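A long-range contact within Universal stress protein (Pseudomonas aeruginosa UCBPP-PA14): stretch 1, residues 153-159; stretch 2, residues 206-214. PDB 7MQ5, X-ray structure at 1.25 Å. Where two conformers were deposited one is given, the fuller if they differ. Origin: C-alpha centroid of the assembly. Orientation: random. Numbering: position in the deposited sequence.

Stretch 1 153-159: LHAGIIS
Stretch 2 (206-214) TFQAEYGFS

Residues 153-159 form a helical segment inside a longer helix, with phi/psi near -60/-45 throughout and the usual i to i-4 bonds: Ile-157 N to Leu-153 O and Ile-158 N to His-154 O at 2.9 Å, Ser-159 N to Ala-155 O at 2.8 Å. Residues 206-210 are likewise helical, with Glu-210 N to Thr-206 O and Tyr-211 N to Phe-207 O both at 2.9 Å. The two axes approach to 13.0 Å, and their N-to-C directions differ by 48° (signed crossing angle -48°). The register is fixed by two CA-CA distances, 10.2 Å between His-154 and Phe-207 and 8.4 Å between Ile-158 and Tyr-211. At such separations side chains must bridge the gap, and the buried surface is modest, 234 Å² over both sides.

Apolar packing centres on Ile-158, which loses 75 Å² to the other stretch, the largest share of any residue. Its CB points toward stretch 2, and with chi1 -63° (m) and chi2 -59° (m) the side chain packs among three rings, and both CG2 and CD1 come near Phe-213. The closest approach to Tyr-211 is from CG2, 3.7 Å from Tyr-211 CD1, oblique to that ring. CD1 lies 4.0 Å from Phe-213 CZ, again obliquely, and 4.4 Å from Phe-207 CZ, at the edge of the ring and near its plane. A branched aliphatic chain suits this place because its methyls can reach all three aromatics. Phe-207 (chi1 178°, t; chi2 90°), Tyr-211 (chi1 -73°, m; chi2 -78°) and Phe-213 (chi1 -70°, m; chi2 -58°) all direct CB toward stretch 1.

The tyrosine hydroxyl makes a second contact by proximity alone, as no hydrogen bond crosses between the stretches. Tyr-211 OH sits 3.4 Å from Ala-155 CA and 3.5 Å from Ala-155 CB; the short alanine side chain, directed sideways, lets the oxygen come close to the helix backbone. The same OH is 4.4 Å from His-154 C. The CB of His-154 points toward stretch 2, but with chi1 -65° (m) and chi2 156° its imidazole leads away.

The turn after the second helix brings Phe-213 into the contact. Gly-212 leaves helical geometry at phi/psi 60/48, a positive phi that favours glycine, in a Schellman motif: Phe-213 N bonds to Gln-208 O at 3.1 Å, and Gly-212 N bonds weakly to Ala-209 O at 3.3 Å. Tyr-211 precedes it at -101/2; Phe-213 and Ser-214 follow in extended conformation, at -102/139 and -75/165.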

ATOM      1  N   LEU A 153     -10.040 -10.060   2.440  1.00 17.62           N
ATOM      2  CA  LEU A 153      -9.382  -8.828   1.925  1.00 16.54           C
ATOM      3  C   LEU A 153      -9.647  -7.670   2.900  1.00 14.05           C
ATOM      4  O   LEU A 153      -8.696  -6.964   3.259  1.00 13.63           O
ATOM      5  CB  LEU A 153      -9.911  -8.499   0.525  1.00 20.04           C
ATOM      6  CG  LEU A 153      -9.217  -7.339  -0.184  1.00 21.90           C
ATOM      7  CD1 LEU A 153      -7.740  -7.625  -0.359  1.00 24.03           C
ATOM      8  CD2 LEU A 153      -9.858  -7.059  -1.535  1.00 25.92           C
ATOM      9  N   HIS A 154     -10.895  -7.496   3.334  1.00 14.30           N
ATOM     10  CA  HIS A 154     -11.212  -6.398   4.283  1.00 14.16           C
ATOM     11  C   HIS A 154     -10.448  -6.596   5.594  1.00 13.98           C
ATOM     12  O   HIS A 154      -9.969  -5.587   6.151  1.00 13.48           O
ATOM     13  CB  HIS A 154     -12.720  -6.301   4.539  1.00 16.81           C
ATOM     14  CG  HIS A 154     -13.508  -5.914   3.341  1.00 17.66           C
ATOM     15  ND1 HIS A 154     -14.845  -6.221   3.208  1.00 20.42           N
ATOM     16  CD2 HIS A 154     -13.142  -5.310   2.194  1.00 19.57           C
ATOM     17  CE1 HIS A 154     -15.279  -5.775   2.050  1.00 21.90           C
ATOM     18  NE2 HIS A 154     -14.260  -5.213   1.410  1.00 23.65           N
ATOM     19  N   ALA A 155     -10.361  -7.831   6.089  1.00 14.52           N
ATOM     20  CA  ALA A 155      -9.626  -8.068   7.349  1.00 15.52           C
ATOM     21  C   ALA A 155      -8.168  -7.633   7.161  1.00 14.31           C
ATOM     22  O   ALA A 155      -7.602  -7.025   8.090  1.00 14.73           O
ATOM     23  CB  ALA A 155      -9.733  -9.519   7.750  1.00 17.46           C
ATOM     24  N   GLY A 156      -7.580  -7.899   5.987  1.00 14.06           N
ATOM     25  CA  GLY A 156      -6.175  -7.516   5.752  1.00 13.75           C
ATOM     26  C   GLY A 156      -6.018  -6.008   5.638  1.00 11.51           C
ATOM     27  O   GLY A 156      -5.045  -5.437   6.178  1.00 12.03           O
ATOM     28  N   ILE A 157      -6.960  -5.360   4.961  1.00 10.69           N
ATOM     29  CA  ILE A 157      -6.918  -3.880   4.812  1.00 10.25           C
ATOM     30  C   ILE A 157      -6.993  -3.241   6.202  1.00 10.67           C
ATOM     31  O   ILE A 157      -6.173  -2.369   6.511  1.00 11.21           O
ATOM     32  CB  ILE A 157      -8.072  -3.423   3.902  1.00 10.75           C
ATOM     33  CG1 ILE A 157      -7.836  -3.845   2.449  1.00 11.27           C
ATOM     34  CG2 ILE A 157      -8.317  -1.924   4.030  1.00 12.16           C
ATOM     35  CD1 ILE A 157      -9.088  -3.813   1.599  1.00 11.63           C
ATOM     36  N   ILE A 158      -7.895  -3.736   7.053  0.50 10.87           N
ATOM     37  CA  ILE A 158      -8.045  -3.151   8.416  0.50 10.89           C
ATOM     38  C   ILE A 158      -6.832  -3.512   9.281  0.50 11.09           C
ATOM     39  O   ILE A 158      -6.384  -2.642  10.054  0.50 11.41           O
ATOM     40  CB  ILE A 158      -9.364  -3.600   9.070  0.50 11.86           C
ATOM     41  CG1 ILE A 158     -10.584  -3.111   8.286  0.50 11.92           C
ATOM     42  CG2 ILE A 158      -9.416  -3.159  10.524  0.50 12.24           C
ATOM     43  CD1 ILE A 158     -10.678  -1.611   8.126  0.50 11.68           C
ATOM     44  N   SER A 159      -6.317  -4.737   9.182  0.70 11.98           N
ATOM     45  CA  SER A 159      -5.162  -5.097  10.043  0.70 12.94           C
ATOM     46  C   SER A 159      -3.967  -4.191   9.720  0.70 11.75           C
ATOM     47  O   SER A 159      -3.275  -3.725  10.630  0.70 12.64           O
ATOM     48  CB  SER A 159      -4.810  -6.545   9.865  0.70 13.59           C
ATOM     49  OG  SER A 159      -3.763  -6.908  10.742  0.70 16.94           O
ATOM     50  N   THR A 206     -23.064  -4.668  11.779  1.00 20.06           N
ATOM     51  CA  THR A 206     -22.240  -5.832  12.191  1.00 20.24           C
ATOM     52  C   THR A 206     -20.757  -5.485  12.016  1.00 19.20           C
ATOM     53  O   THR A 206     -19.956  -5.787  12.930  1.00 20.22           O
ATOM     54  CB  THR A 206     -22.629  -7.080  11.399  1.00 24.09           C
ATOM     55  OG1 THR A 206     -23.968  -7.385  11.785  1.00 25.39           O
ATOM     56  CG2 THR A 206     -21.723  -8.260  11.673  1.00 25.61           C
ATOM     57  N   PHE A 207     -20.408  -4.881  10.877  1.00 18.49           N
ATOM     58  CA  PHE A 207     -19.006  -4.476  10.614  1.00 18.92           C
ATOM     59  C   PHE A 207     -18.511  -3.525  11.707  1.00 17.88           C
ATOM     60  O   PHE A 207     -17.394  -3.701  12.215  1.00 18.16           O
ATOM     61  CB  PHE A 207     -18.922  -3.813   9.239  1.00 20.31           C
ATOM     62  CG  PHE A 207     -17.549  -3.314   8.874  1.00 20.97           C
ATOM     63  CD1 PHE A 207     -16.659  -4.136   8.208  1.00 21.81           C
ATOM     64  CD2 PHE A 207     -17.157  -2.024   9.190  1.00 22.55           C
ATOM     65  CE1 PHE A 207     -15.401  -3.671   7.857  1.00 22.79           C
ATOM     66  CE2 PHE A 207     -15.897  -1.562   8.846  1.00 24.34           C
ATOM     67  CZ  PHE A 207     -15.019  -2.392   8.193  1.00 23.85           C
ATOM     68  N   GLN A 208     -19.359  -2.585  12.108  1.00 18.08           N
ATOM     69  CA  GLN A 208     -18.978  -1.573  13.121  1.00 18.44           C
ATOM     70  C   GLN A 208     -18.696  -2.238  14.477  1.00 18.87           C
ATOM     71  O   GLN A 208     -17.732  -1.826  15.151  1.00 19.30           O
ATOM     72  CB  GLN A 208     -20.078  -0.520  13.193  1.00 22.09           C
ATOM     73  CG  GLN A 208     -19.716   0.669  14.053  1.00 26.29           C
ATOM     74  CD  GLN A 208     -20.703   1.799  13.911  1.00 27.03           C
ATOM     75  OE1 GLN A 208     -21.770   1.651  13.320  1.00 30.25           O
ATOM     76  NE2 GLN A 208     -20.349   2.945  14.464  1.00 26.98           N
ATOM     77  N   ALA A 209     -19.511  -3.214  14.875  1.00 18.57           N
ATOM     78  CA  ALA A 209     -19.280  -3.916  16.157  1.00 19.09           C
ATOM     79  C   ALA A 209     -18.051  -4.825  16.047  1.00 16.56           C
ATOM     80  O   ALA A 209     -17.201  -4.798  16.950  1.00 18.14           O
ATOM     81  CB  ALA A 209     -20.504  -4.709  16.541  1.00 19.78           C
ATOM     82  N   GLU A 210     -17.955  -5.584  14.953  1.00 16.63           N
ATOM     83  CA  GLU A 210     -16.833  -6.539  14.774  1.00 15.65           C
ATOM     84  C   GLU A 210     -15.506  -5.786  14.863  1.00 15.61           C
ATOM     85  O   GLU A 210     -14.569  -6.271  15.535  1.00 14.92           O
ATOM     86  CB  GLU A 210     -16.944  -7.245  13.422  1.00 16.81           C
ATOM     87  CG  GLU A 210     -15.822  -8.233  13.165  1.00 18.28           C
ATOM     88  CD  GLU A 210     -16.012  -9.092  11.928  1.00 21.55           C
ATOM     89  OE1 GLU A 210     -17.026  -8.905  11.241  1.00 26.39           O
ATOM     90  OE2 GLU A 210     -15.159  -9.949  11.679  1.00 25.51           O
ATOM     91  N   TYR A 211     -15.435  -4.631  14.207  1.00 14.99           N
ATOM     92  CA  TYR A 211     -14.154  -3.886  14.122  1.00 14.05           C
ATOM     93  C   TYR A 211     -14.066  -2.713  15.109  1.00 14.71           C
ATOM     94  O   TYR A 211     -13.040  -1.997  15.088  1.00 17.19           O
ATOM     95  CB  TYR A 211     -13.929  -3.482  12.665  1.00 14.60           C
ATOM     96  CG  TYR A 211     -13.547  -4.628  11.766  1.00 14.47           C
ATOM     97  CD1 TYR A 211     -12.254  -5.118  11.784  1.00 15.98           C
ATOM     98  CD2 TYR A 211     -14.453  -5.232  10.915  1.00 16.46           C
ATOM     99  CE1 TYR A 211     -11.862  -6.160  10.968  1.00 16.75           C
ATOM    100  CE2 TYR A 211     -14.078  -6.279  10.092  1.00 17.50           C
ATOM    101  CZ  TYR A 211     -12.776  -6.751  10.120  1.00 18.55           C
ATOM    102  OH  TYR A 211     -12.367  -7.788   9.321  1.00 21.66           O
ATOM    103  N   GLY A 212     -15.081  -2.508  15.940  1.00 15.65           N
ATOM    104  CA  GLY A 212     -14.997  -1.463  16.981  1.00 17.36           C
ATOM    105  C   GLY A 212     -14.777  -0.063  16.431  1.00 17.89           C
ATOM    106  O   GLY A 212     -13.880   0.651  16.944  1.00 19.86           O
ATOM    107  N   PHE A 213     -15.562   0.325  15.428  1.00 17.15           N
ATOM    108  CA  PHE A 213     -15.457   1.692  14.868  1.00 17.34           C
ATOM    109  C   PHE A 213     -16.573   2.588  15.390  1.00 18.65           C
ATOM    110  O   PHE A 213     -17.712   2.137  15.489  1.00 21.95           O
ATOM    111  CB  PHE A 213     -15.487   1.647  13.341  1.00 16.99           C
ATOM    112  CG  PHE A 213     -14.246   1.041  12.744  1.00 16.65           C
ATOM    113  CD1 PHE A 213     -13.003   1.596  13.017  1.00 18.76           C
ATOM    114  CD2 PHE A 213     -14.312  -0.037  11.874  1.00 17.53           C
ATOM    115  CE1 PHE A 213     -11.850   1.063  12.465  1.00 20.02           C
ATOM    116  CE2 PHE A 213     -13.153  -0.556  11.310  1.00 18.64           C
ATOM    117  CZ  PHE A 213     -11.927  -0.026  11.632  1.00 19.85           C
ATOM    118  N   SER A 214     -16.217   3.835  15.698  1.00 19.72           N
ATOM    119  CA  SER A 214     -17.206   4.862  16.099  1.00 22.34           C
ATOM    120  C   SER A 214     -17.948   5.324  14.847  1.00 21.73           C
ATOM    121  O   SER A 214     -17.446   5.108  13.727  1.00 19.61           O
ATOM    122  CB  SER A 214     -16.536   6.040  16.745  1.00 25.05           C
ATOM    123  OG  SER A 214     -15.774   6.758  15.782  1.00 24.40           O
TER